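Local coordinates for putative sugar binding protein (Geobacillus stearothermophilus, PDB 6GT9) that binds galactose between its two lobes and probably serves as the extracellular sugar-recognition protein of a three-component sensing system for galactan use, at residues V266-E271 and N294-V299; V128-T133 and P290-T295; T155-T160 and I187-E192; N215-T220 and Q239-I244. All blocks are in the same frame, centred on the assembly; numbering follows the deposited sequence.

Interaction 1: residues V266-E271 and N294-V299. With GAL (beta-D-galactopyranose), chain E.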
# COMPACT_ATOMS: atom_id res chain seq x y z
N VAL A 266 -9.88 3.58 0.88
CA VAL A 266 -9.97 2.89 -0.40
C VAL A 266 -8.71 3.17 -1.22
O VAL A 266 -8.20 4.30 -1.23
CB VAL A 266 -11.23 3.32 -1.16
CG1 VAL A 266 -11.30 2.62 -2.52
CG2 VAL A 266 -12.47 3.03 -0.33
N GLN A 267 -8.21 2.15 -1.90
CA GLN A 267 -7.23 2.35 -2.96
C GLN A 267 -7.75 1.67 -4.21
O GLN A 267 -8.77 0.97 -4.19
CB GLN A 267 -5.85 1.80 -2.58
CG GLN A 267 -5.15 2.46 -1.40
CD GLN A 267 -3.69 2.06 -1.30
OE1 GLN A 267 -2.81 2.75 -1.82
NE2 GLN A 267 -3.44 0.91 -0.68
N GLU A 268 -7.04 1.84 -5.32
CA GLU A 268 -7.43 1.24 -6.59
C GLU A 268 -6.30 0.37 -7.12
O GLU A 268 -5.65 0.73 -8.12
CB GLU A 268 -7.82 2.30 -7.62
CG GLU A 268 -8.89 3.28 -7.16
CD GLU A 268 -10.24 2.62 -6.86
OE1 GLU A 268 -10.45 1.44 -7.23
OE2 GLU A 268 -11.10 3.31 -6.26
N PRO A 269 -6.03 -0.78 -6.49
CA PRO A 269 -4.89 -1.61 -6.94
C PRO A 269 -4.99 -2.08 -8.38
O PRO A 269 -4.00 -2.03 -9.11
CB PRO A 269 -4.89 -2.78 -5.94
CG PRO A 269 -6.25 -2.72 -5.24
CD PRO A 269 -6.63 -1.30 -5.24
N TYR A 270 -6.16 -2.59 -8.79
CA TYR A 270 -6.31 -3.05 -10.17
C TYR A 270 -6.00 -1.93 -11.14
O TYR A 270 -5.30 -2.13 -12.14
CB TYR A 270 -7.73 -3.58 -10.39
CG TYR A 270 -8.01 -4.09 -11.79
CD1 TYR A 270 -8.27 -3.21 -12.84
CD2 TYR A 270 -8.08 -5.45 -12.05
CE1 TYR A 270 -8.54 -3.68 -14.11
CE2 TYR A 270 -8.35 -5.93 -13.31
CZ TYR A 270 -8.59 -5.04 -14.34
OH TYR A 270 -8.86 -5.51 -15.60
N GLU A 271 -6.49 -0.73 -10.84
CA GLU A 271 -6.33 0.40 -11.75
C GLU A 271 -4.87 0.86 -11.82
O GLU A 271 -4.39 1.23 -12.90
CB GLU A 271 -7.24 1.54 -11.32
CG GLU A 271 -7.21 2.73 -12.29
CD GLU A 271 -8.10 3.88 -11.84
OE1 GLU A 271 -8.43 3.95 -10.63
OE2 GLU A 271 -8.46 4.71 -12.70
N ASN A 294 -2.46 10.04 -9.53
CA ASN A 294 -2.93 9.55 -8.24
C ASN A 294 -4.29 8.89 -8.43
O ASN A 294 -5.28 9.56 -8.73
CB ASN A 294 -3.05 10.68 -7.22
CG ASN A 294 -1.72 11.15 -6.72
OD1 ASN A 294 -1.47 12.35 -6.64
ND2 ASN A 294 -0.82 10.21 -6.40
N THR A 295 -4.34 7.57 -8.23
CA THR A 295 -5.61 6.88 -8.27
C THR A 295 -6.45 7.26 -7.04
O THR A 295 -5.93 7.73 -6.02
CB THR A 295 -5.39 5.37 -8.38
OG1 THR A 295 -4.45 4.93 -7.39
CG2 THR A 295 -4.84 5.01 -9.78
N GLU A 296 -7.76 7.06 -7.17
CA GLU A 296 -8.72 7.52 -6.16
C GLU A 296 -8.41 6.97 -4.77
O GLU A 296 -8.03 5.81 -4.62
CB GLU A 296 -10.13 7.07 -6.59
CG GLU A 296 -11.22 7.21 -5.54
CD GLU A 296 -11.80 8.61 -5.49
OE1 GLU A 296 -11.04 9.58 -5.73
OE2 GLU A 296 -13.02 8.76 -5.23
N THR A 297 -8.56 7.82 -3.75
CA THR A 297 -8.55 7.37 -2.36
C THR A 297 -9.62 8.15 -1.60
O THR A 297 -9.90 9.32 -1.91
CB THR A 297 -7.16 7.52 -1.68
OG1 THR A 297 -7.16 6.87 -0.39
CG2 THR A 297 -6.78 8.98 -1.49
N LYS A 298 -10.24 7.48 -0.63
CA LYS A 298 -11.33 8.06 0.16
C LYS A 298 -11.63 7.10 1.30
O LYS A 298 -11.43 5.89 1.17
CB LYS A 298 -12.59 8.26 -0.68
CG LYS A 298 -13.13 6.97 -1.28
CD LYS A 298 -14.57 7.10 -1.73
CE LYS A 298 -14.82 6.35 -3.03
NZ LYS A 298 -16.27 6.23 -3.38
N VAL A 299 -12.14 7.64 2.39
CA VAL A 299 -12.57 6.81 3.51
C VAL A 299 -14.00 6.36 3.26
O VAL A 299 -14.85 7.17 2.87
CB VAL A 299 -12.43 7.56 4.84
CG1 VAL A 299 -12.90 6.67 6.01
CG2 VAL A 299 -10.99 7.97 5.05
C1 GAL E . -1.43 -1.91 0.92
C2 GAL E . -0.22 -1.30 0.25
C3 GAL E . 0.62 -2.36 -0.48
C4 GAL E . 1.01 -3.47 0.47
C5 GAL E . -0.21 -4.01 1.20
C6 GAL E . 0.15 -5.00 2.31
O1 GAL E . -2.15 -0.91 1.61
O2 GAL E . -0.61 -0.31 -0.71
O3 GAL E . 1.81 -1.80 -0.93
O4 GAL E . 1.96 -2.99 1.43
O5 GAL E . -1.01 -2.94 1.84
O6 GAL E . -0.97 -5.75 2.70
O HOH W 1 -5.67 4.41 -5.09
O HOH W 2 -8.57 6.39 -9.78
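Val266 and Thr297 make the tight part of this contact. The carbonyl oxygen Val266 O takes the hydroxyl of Thr297, with OG1 to O 2.9 Å and the donor nearly in line with the C=O bond. OG1 stands anti to the backbone N of Thr297 (chi1 -171°), and this torsion turns the hydroxyl to that carbonyl. Next to it, Val266 N gives a straight hydrogen bond to Lys298 O at 2.8 Å. The CG2 methyl of Val266 also rests on this oxygen, 3.4 Å from Lys298 O.

The two segments belong to the crossover region between the lobes of a periplasmic-binding-protein fold. Residues 294-299 run from the sheet of one lobe to that of the other. Residues 266-271 leave strand 263-266 and enter helix 269-284, with Glu268 at its N-cap position. Between strand and helix, Gln267 turns away from residues 294-299 to the sugar. Its NE2 donates to galactose O2 at 3.1 Å and is also bonded to Asp247 OD1. Its OE1 is hydrogen-bonded to Thr133 OG1.

Toward the helix no direct hydrogen bond joins the segments, and two waters bridge them. One accepts from Glu268 N, donates to Glu296 O and also bonds Thr295 OG1. The second donates to Glu271 OE1 and accepts from Glu296 N. Beside them are carbon contacts: CB of Glu268 is 4.0 Å from CB of Thr295. Glu271 and Thr295 slide past each other in opposite directions. On the solvent side the Glu268 and Glu296 chains run alongside, with Glu268 OE2 5.9 Å from Glu296 OE2.

Interaction 2: residues V128-T133 and P290-T295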
# COMPACT_ATOMS: atom_id res chain seq x y z
N VAL A 128 10.15 7.63 -14.66
CA VAL A 128 9.46 8.49 -15.63
C VAL A 128 8.12 8.96 -15.07
O VAL A 128 7.72 10.11 -15.29
CB VAL A 128 9.27 7.76 -16.97
CG1 VAL A 128 8.56 8.70 -17.96
CG2 VAL A 128 10.60 7.31 -17.52
N ALA A 129 7.40 8.08 -14.38
CA ALA A 129 6.04 8.41 -13.95
C ALA A 129 5.68 7.51 -12.79
O ALA A 129 6.26 6.44 -12.62
CB ALA A 129 5.01 8.22 -15.07
N TYR A 130 4.72 7.98 -11.98
CA TYR A 130 4.19 7.25 -10.84
C TYR A 130 2.69 7.04 -11.02
O TYR A 130 1.99 7.95 -11.48
CB TYR A 130 4.44 8.02 -9.53
CG TYR A 130 3.70 7.51 -8.31
CD1 TYR A 130 3.88 6.21 -7.86
CD2 TYR A 130 2.85 8.35 -7.57
CE1 TYR A 130 3.22 5.73 -6.74
CE2 TYR A 130 2.18 7.88 -6.41
CZ TYR A 130 2.38 6.57 -6.01
OH TYR A 130 1.75 6.05 -4.90
N VAL A 131 2.20 5.86 -10.66
CA VAL A 131 0.75 5.59 -10.60
C VAL A 131 0.46 4.97 -9.24
O VAL A 131 0.89 3.85 -8.95
CB VAL A 131 0.26 4.67 -11.72
CG1 VAL A 131 -1.26 4.63 -11.72
CG2 VAL A 131 0.79 5.13 -13.07
N GLY A 132 -0.30 5.67 -8.41
CA GLY A 132 -0.61 5.12 -7.11
C GLY A 132 -1.32 6.16 -6.28
O GLY A 132 -1.50 7.31 -6.69
N THR A 133 -1.73 5.73 -5.10
CA THR A 133 -2.38 6.62 -4.16
C THR A 133 -1.44 7.76 -3.78
O THR A 133 -0.21 7.60 -3.76
CB THR A 133 -2.81 5.84 -2.92
OG1 THR A 133 -3.70 4.79 -3.30
CG2 THR A 133 -3.51 6.74 -1.90
N PRO A 290 1.83 11.90 -17.81
CA PRO A 290 1.91 12.73 -16.60
C PRO A 290 2.91 12.16 -15.62
O PRO A 290 3.02 10.94 -15.47
CB PRO A 290 0.49 12.66 -16.02
CG PRO A 290 -0.37 12.16 -17.10
CD PRO A 290 0.49 11.32 -17.99
N VAL A 291 3.63 13.04 -14.93
CA VAL A 291 4.61 12.59 -13.94
C VAL A 291 3.93 11.83 -12.81
O VAL A 291 4.43 10.80 -12.34
CB VAL A 291 5.44 13.77 -13.41
CG1 VAL A 291 6.32 13.33 -12.26
CG2 VAL A 291 6.31 14.37 -14.50
N VAL A 292 2.77 12.31 -12.35
CA VAL A 292 2.05 11.66 -11.25
C VAL A 292 0.60 11.44 -11.65
O VAL A 292 -0.08 12.39 -12.07
CB VAL A 292 2.13 12.47 -9.94
CG1 VAL A 292 1.20 11.86 -8.89
CG2 VAL A 292 3.56 12.53 -9.42
N THR A 293 0.14 10.21 -11.53
CA THR A 293 -1.27 9.86 -11.67
C THR A 293 -1.71 9.27 -10.33
O THR A 293 -1.38 8.11 -10.03
CB THR A 293 -1.51 8.88 -12.82
OG1 THR A 293 -1.10 9.48 -14.06
CG2 THR A 293 -2.99 8.51 -12.92
N ASN A 294 -2.46 10.04 -9.53
CA ASN A 294 -2.93 9.55 -8.24
C ASN A 294 -4.29 8.89 -8.43
O ASN A 294 -5.28 9.56 -8.73
CB ASN A 294 -3.05 10.68 -7.22
CG ASN A 294 -1.72 11.15 -6.72
OD1 ASN A 294 -1.47 12.35 -6.64
ND2 ASN A 294 -0.82 10.21 -6.40
N THR A 295 -4.34 7.57 -8.23
CA THR A 295 -5.61 6.88 -8.27
C THR A 295 -6.45 7.26 -7.04
O THR A 295 -5.93 7.73 -6.02
CB THR A 295 -5.39 5.37 -8.38
OG1 THR A 295 -4.45 4.93 -7.39
CG2 THR A 295 -4.84 5.01 -9.78
O HOH W 3 1.54 8.97 -14.22
O HOH W 1 -5.67 4.41 -5.09
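Strand 292-294 forms the edge of a six-stranded parallel sheet, beside strand 129-132. The backbones pair in parallel, Tyr130 with Val292 and Val131 with Thr293. Tyr130 N donates to Val291 O, Thr293 N to Tyr130 O, and Gly132 N to Thr293 O at 3.1 Å.

At the C-terminal end Gly132 O is gripped twice. Asn294 ND2 reaches it at 3.0 Å in an almost straight bond, and the acceptor lies in the plane of the Asn294 amide. Thr295 N comes from the other face of the carbonyl, at 3.2 Å and well above its plane. The asparagine side chain thus bonds to the neighbouring strand next to the last backbone link.

The Tyr130 ring reaches along to this end. Its hydroxyl donates to Thr133 O, with OH to O 2.7 Å, and that oxygen lies in the plane of the ring. Gly132 N sits over one ring face, toward the rim. Val292 CG1 meets the ring edge at CD2 of Tyr130, 4.1 Å away. The Asn294 amide is turned 75° from the ring plane.

The Val131 and Thr293 face carries a water. It donates to Tyr130 O and Pro290 O and accepts from Thr293 OG1. Further along, Val131 CG1 touches Thr295 CG2 at 4.1 Å. Thr133 is a second-shell residue of the sugar site through Gln267, which binds galactose. A late strand, 157 residues on in the chain and added in parallel to the N-terminal lobe, is typical of the two-lobed periplasmic-binding-protein fold.

Interaction 3: residues T155-T160 and I187-E192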
# COMPACT_ATOMS: atom_id res chain seq x y z
N THR A 155 -7.80 7.09 22.35
CA THR A 155 -6.48 6.60 22.73
C THR A 155 -6.06 5.62 21.63
O THR A 155 -6.59 4.51 21.55
CB THR A 155 -6.51 5.93 24.11
OG1 THR A 155 -6.94 6.89 25.09
CG2 THR A 155 -5.12 5.42 24.47
N VAL A 156 -5.10 6.04 20.80
CA VAL A 156 -4.86 5.42 19.50
C VAL A 156 -3.59 4.59 19.54
O VAL A 156 -2.55 5.04 20.02
CB VAL A 156 -4.75 6.49 18.40
CG1 VAL A 156 -4.46 5.84 17.06
CG2 VAL A 156 -6.03 7.32 18.34
N ALA A 157 -3.67 3.38 18.98
CA ALA A 157 -2.51 2.62 18.58
C ALA A 157 -2.50 2.46 17.07
O ALA A 157 -3.56 2.37 16.44
CB ALA A 157 -2.49 1.23 19.24
N ILE A 158 -1.29 2.40 16.50
CA ILE A 158 -1.08 2.32 15.06
C ILE A 158 -0.36 1.02 14.77
O ILE A 158 0.65 0.70 15.42
CB ILE A 158 -0.25 3.51 14.53
CG1 ILE A 158 -1.00 4.81 14.73
CG2 ILE A 158 0.11 3.28 13.03
CD1 ILE A 158 -0.25 6.05 14.23
N ILE A 159 -0.88 0.27 13.82
CA ILE A 159 -0.15 -0.84 13.22
C ILE A 159 0.17 -0.46 11.78
O ILE A 159 -0.72 -0.08 11.01
CB ILE A 159 -0.96 -2.14 13.35
CG1 ILE A 159 -1.20 -2.40 14.84
CG2 ILE A 159 -0.24 -3.30 12.70
CD1 ILE A 159 -1.84 -3.68 15.16
N THR A 160 1.45 -0.53 11.43
CA THR A 160 1.93 -0.10 10.13
C THR A 160 2.71 -1.24 9.50
O THR A 160 3.27 -2.09 10.19
CB THR A 160 2.77 1.19 10.25
OG1 THR A 160 3.04 1.74 8.95
CG2 THR A 160 4.09 0.93 10.97
N ILE A 187 -1.70 9.25 20.52
CA ILE A 187 -1.14 8.03 19.95
C ILE A 187 -0.16 7.47 20.97
O ILE A 187 0.84 8.11 21.30
CB ILE A 187 -0.44 8.32 18.62
CG1 ILE A 187 -1.39 9.06 17.68
CG2 ILE A 187 0.07 7.02 18.04
CD1 ILE A 187 -0.71 9.59 16.44
N VAL A 188 -0.44 6.26 21.45
CA VAL A 188 0.34 5.67 22.53
C VAL A 188 1.19 4.50 22.07
O VAL A 188 1.96 3.96 22.87
CB VAL A 188 -0.56 5.24 23.70
CG1 VAL A 188 -1.37 6.43 24.19
CG2 VAL A 188 -1.47 4.11 23.27
N ALA A 189 1.08 4.09 20.81
CA ALA A 189 1.83 2.93 20.35
C ALA A 189 1.82 2.91 18.83
O ALA A 189 0.81 3.25 18.20
CB ALA A 189 1.24 1.63 20.91
N ILE A 190 2.97 2.54 18.25
CA ILE A 190 3.13 2.30 16.81
C ILE A 190 3.95 1.03 16.67
O ILE A 190 5.07 0.95 17.20
CB ILE A 190 3.82 3.48 16.09
CG1 ILE A 190 3.10 4.80 16.38
CG2 ILE A 190 3.90 3.24 14.58
CD1 ILE A 190 3.70 6.02 15.71
N GLU A 191 3.40 0.01 16.00
CA GLU A 191 4.07 -1.27 15.82
C GLU A 191 4.00 -1.72 14.36
O GLU A 191 3.10 -1.34 13.61
CB GLU A 191 3.45 -2.36 16.72
CG GLU A 191 3.43 -2.01 18.21
CD GLU A 191 4.79 -2.16 18.88
OE1 GLU A 191 5.70 -2.76 18.27
OE2 GLU A 191 4.95 -1.68 20.03
N GLU A 192 4.96 -2.56 13.98
CA GLU A 192 5.10 -3.07 12.62
C GLU A 192 4.47 -4.45 12.49
O GLU A 192 4.67 -5.32 13.34
CB GLU A 192 6.57 -3.15 12.22
CG GLU A 192 7.27 -1.82 12.23
CD GLU A 192 8.75 -1.95 11.93
OE1 GLU A 192 9.52 -2.21 12.87
OE2 GLU A 192 9.13 -1.81 10.75
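Ile158 and Ile190 lie side by side on one face of the sheet, and their side chains point the same way. In both, CG1 is anti to the carbonyl carbon (chi1 -64° and -53°). This matched torsion sets like branches together, with CG2 of Ile158 4.1 Å from CG2 of Ile190. In addition, CB of Ile158 is 4.0 Å from CG1 of Ile190. Ile187 comes in differently. Its chain crosses Ile158 at a slant, and its CG2 methyl meets CD1 of Ile158 at 3.9 Å. Val156 joins this row through its CB, which faces CG1 of Ile187.

On the reverse face the contact is small. The CB methyls of Ala157 and Ala189 stand 4.1 Å apart.

At the N-terminal end of the pair, Thr155 CG2 packs on CG1 of Val188, again at a slant. The two strands run parallel. Val188 N donates to Val156 O at 2.8 Å. Ile158 N then donates to Ala189 O, Glu191 N to Ile158 O, and Thr160 N to Glu191 O. Val188 breaks the even rhythm with a psi of -5°. Ala189 N is buried there and has no partner in the model.

Thr160 OG1 bonds to Thr220, and Glu192 OE2 to the backbone N of Leu163. The two strands, with helix 166-179 between them, form a beta-alpha-beta unit. That helix covers the face with Ile158, Ile187 and Ile190, and helix 197-210 covers the face with Ala157, Ile159 and Glu191. Strand 185-192 forms the sheet edge, and strand 216-219 flanks strand 154-160 on its other side.

Interaction 4: residues N215-T220 and Q239-I244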
# COMPACT_ATOMS: atom_id res chain seq x y z
N ASN A 215 -8.32 2.42 22.87
CA ASN A 215 -9.67 2.16 22.40
C ASN A 215 -9.82 2.49 20.91
O ASN A 215 -10.95 2.52 20.40
CB ASN A 215 -10.70 2.93 23.24
CG ASN A 215 -10.46 4.44 23.25
OD1 ASN A 215 -9.64 4.97 22.48
ND2 ASN A 215 -11.18 5.15 24.12
N ALA A 216 -8.71 2.72 20.21
CA ALA A 216 -8.75 3.01 18.78
C ALA A 216 -7.49 2.46 18.11
O ALA A 216 -6.38 2.63 18.63
CB ALA A 216 -8.88 4.51 18.52
N PHE A 217 -7.67 1.81 16.96
CA PHE A 217 -6.57 1.31 16.15
C PHE A 217 -6.62 1.92 14.76
O PHE A 217 -7.70 2.13 14.21
CB PHE A 217 -6.61 -0.21 15.99
CG PHE A 217 -6.13 -0.97 17.19
CD1 PHE A 217 -7.01 -1.31 18.21
CD2 PHE A 217 -4.81 -1.39 17.29
CE1 PHE A 217 -6.59 -2.05 19.32
CE2 PHE A 217 -4.36 -2.12 18.41
CZ PHE A 217 -5.26 -2.45 19.42
N TYR A 218 -5.44 2.18 14.20
CA TYR A 218 -5.26 2.65 12.83
C TYR A 218 -4.27 1.72 12.14
O TYR A 218 -3.11 1.65 12.56
CB TYR A 218 -4.74 4.09 12.81
CG TYR A 218 -4.24 4.61 11.48
CD1 TYR A 218 -4.95 4.38 10.30
CD2 TYR A 218 -3.11 5.40 11.41
CE1 TYR A 218 -4.52 4.90 9.08
CE2 TYR A 218 -2.66 5.92 10.20
CZ TYR A 218 -3.38 5.68 9.04
OH TYR A 218 -2.94 6.20 7.84
N GLY A 219 -4.72 1.00 11.12
CA GLY A 219 -3.85 0.13 10.33
C GLY A 219 -3.56 0.79 8.99
O GLY A 219 -4.46 1.38 8.39
N THR A 220 -2.31 0.70 8.54
CA THR A 220 -1.91 1.47 7.36
C THR A 220 -1.63 0.61 6.14
O THR A 220 -1.20 1.15 5.11
CB THR A 220 -0.69 2.34 7.66
OG1 THR A 220 0.47 1.52 7.89
CG2 THR A 220 -0.94 3.22 8.88
N GLN A 239 -17.26 -2.53 25.87
CA GLN A 239 -16.79 -1.22 25.48
C GLN A 239 -16.03 -1.31 24.15
O GLN A 239 -14.94 -1.74 24.08
CB GLN A 239 -16.09 -0.51 26.63
CG GLN A 239 -16.84 -0.66 27.97
CD GLN A 239 -18.17 0.12 28.10
OE1 GLN A 239 -19.22 -0.45 28.41
NE2 GLN A 239 -18.10 1.43 27.93
N LYS A 240 -16.69 -0.89 23.10
CA LYS A 240 -16.13 -1.02 21.78
C LYS A 240 -14.79 -0.33 21.47
O LYS A 240 -14.34 0.55 22.16
CB LYS A 240 -17.21 -0.79 20.71
CG LYS A 240 -17.11 -1.70 19.48
CD LYS A 240 -18.44 -1.81 18.78
CE LYS A 240 -18.29 -1.93 17.27
NZ LYS A 240 -19.45 -1.34 16.54
N THR A 241 -14.14 -0.81 20.42
CA THR A 241 -12.85 -0.35 19.98
C THR A 241 -13.02 0.15 18.57
O THR A 241 -13.59 -0.51 17.79
CB THR A 241 -11.90 -1.55 19.95
OG1 THR A 241 -11.75 -2.05 21.25
CG2 THR A 241 -10.56 -1.19 19.40
N TYR A 242 -12.52 1.34 18.28
CA TYR A 242 -12.61 1.94 16.96
C TYR A 242 -11.46 1.45 16.09
O TYR A 242 -10.29 1.56 16.48
CB TYR A 242 -12.60 3.46 17.06
CG TYR A 242 -12.69 4.19 15.73
CD1 TYR A 242 -13.92 4.51 15.17
CD2 TYR A 242 -11.54 4.55 15.03
CE1 TYR A 242 -14.00 5.18 13.94
CE2 TYR A 242 -11.61 5.22 13.80
CZ TYR A 242 -12.84 5.53 13.27
OH TYR A 242 -12.91 6.20 12.05
N ILE A 243 -11.77 0.92 14.92
CA ILE A 243 -10.75 0.44 13.99
C ILE A 243 -10.92 1.14 12.65
O ILE A 243 -11.98 1.03 12.03
CB ILE A 243 -10.82 -1.08 13.78
CG1 ILE A 243 -10.71 -1.81 15.11
CG2 ILE A 243 -9.69 -1.54 12.86
CD1 ILE A 243 -10.86 -3.31 14.97
N ILE A 244 -9.88 1.82 12.19
CA ILE A 244 -9.82 2.30 10.82
C ILE A 244 -8.60 1.66 10.16
O ILE A 244 -7.49 1.70 10.71
CB ILE A 244 -9.80 3.84 10.72
CG1 ILE A 244 -9.77 4.28 9.24
CG2 ILE A 244 -8.67 4.44 11.53
CD1 ILE A 244 -10.16 5.75 8.98
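Phe217 is bonded through its backbone to both Tyr242 and Ile244, at the centre of a four-bond ladder. Tyr242 N donates to Asn215 O at 2.9 Å. Phe217 N donates to Tyr242 O at 2.7 Å. Ile244 N donates to Phe217 O, and Gly219 N to Ile244 O. Weaker CA-H...O contacts share these oxygens, such as Ala216 CA to Tyr242 O at 3.1 Å.

The strands are parallel, 10° apart, and helix 224-235 links them in a beta-alpha-beta crossover. They lie inside the C-terminal sheet of the two-lobed fold. That helix packs on the face with Phe217 and Ile243, while helix 135-149 covers the face with Tyr218, Tyr242 and Ile244.

Apolar contacts differ on the two faces. Thr241 CG2 lies at the edge of the Phe217 ring, in its plane and 3.7 Å from CD1. On the other face Tyr218 and Ile244 cross at a slant, and CD1 of Tyr218 is 3.9 Å from CG2 of Ile244. That methyl sits between the backbone N and the carbonyl carbon of its own residue, because CG1 is anti to the N (chi1 -179°). Nearby, CB of Ala216 meets CB of Tyr242 at 4.1 Å. Within its own segment, the Tyr218 ring has Thr220 CG2 over one face, 3.4 Å above its plane and toward the rim.

Polar side-chain ends bond outside the pair. Tyr218 OH is hydrogen-bonded to the backbone O of Arg171, a galactose-binding residue, and the Tyr218 ring stacks with Phe175. Tyr242 OH bonds to Asp149. Asn215 OD1 accepts from Thr155 N.

From the N terminus, strand 129-132 opens interaction 2, which closes only at residues 290-295, 157 residues on. Interactions 3 and 4 are nested in that long loop. They follow in series, each closing one beta-alpha-beta unit of the C-terminal lobe, and meet where strands 154-160 and 216-219 are neighbours. Interaction 1 opens later, at residues 266-271, and shares Asn294 and Thr295 with interaction 2. It ties the last strand to the sheet of interactions 3 and 4. Val299 touches Ile244 there. One water and the Gln267 to Thr133 bond join interactions 1 and 2 near the galactose site.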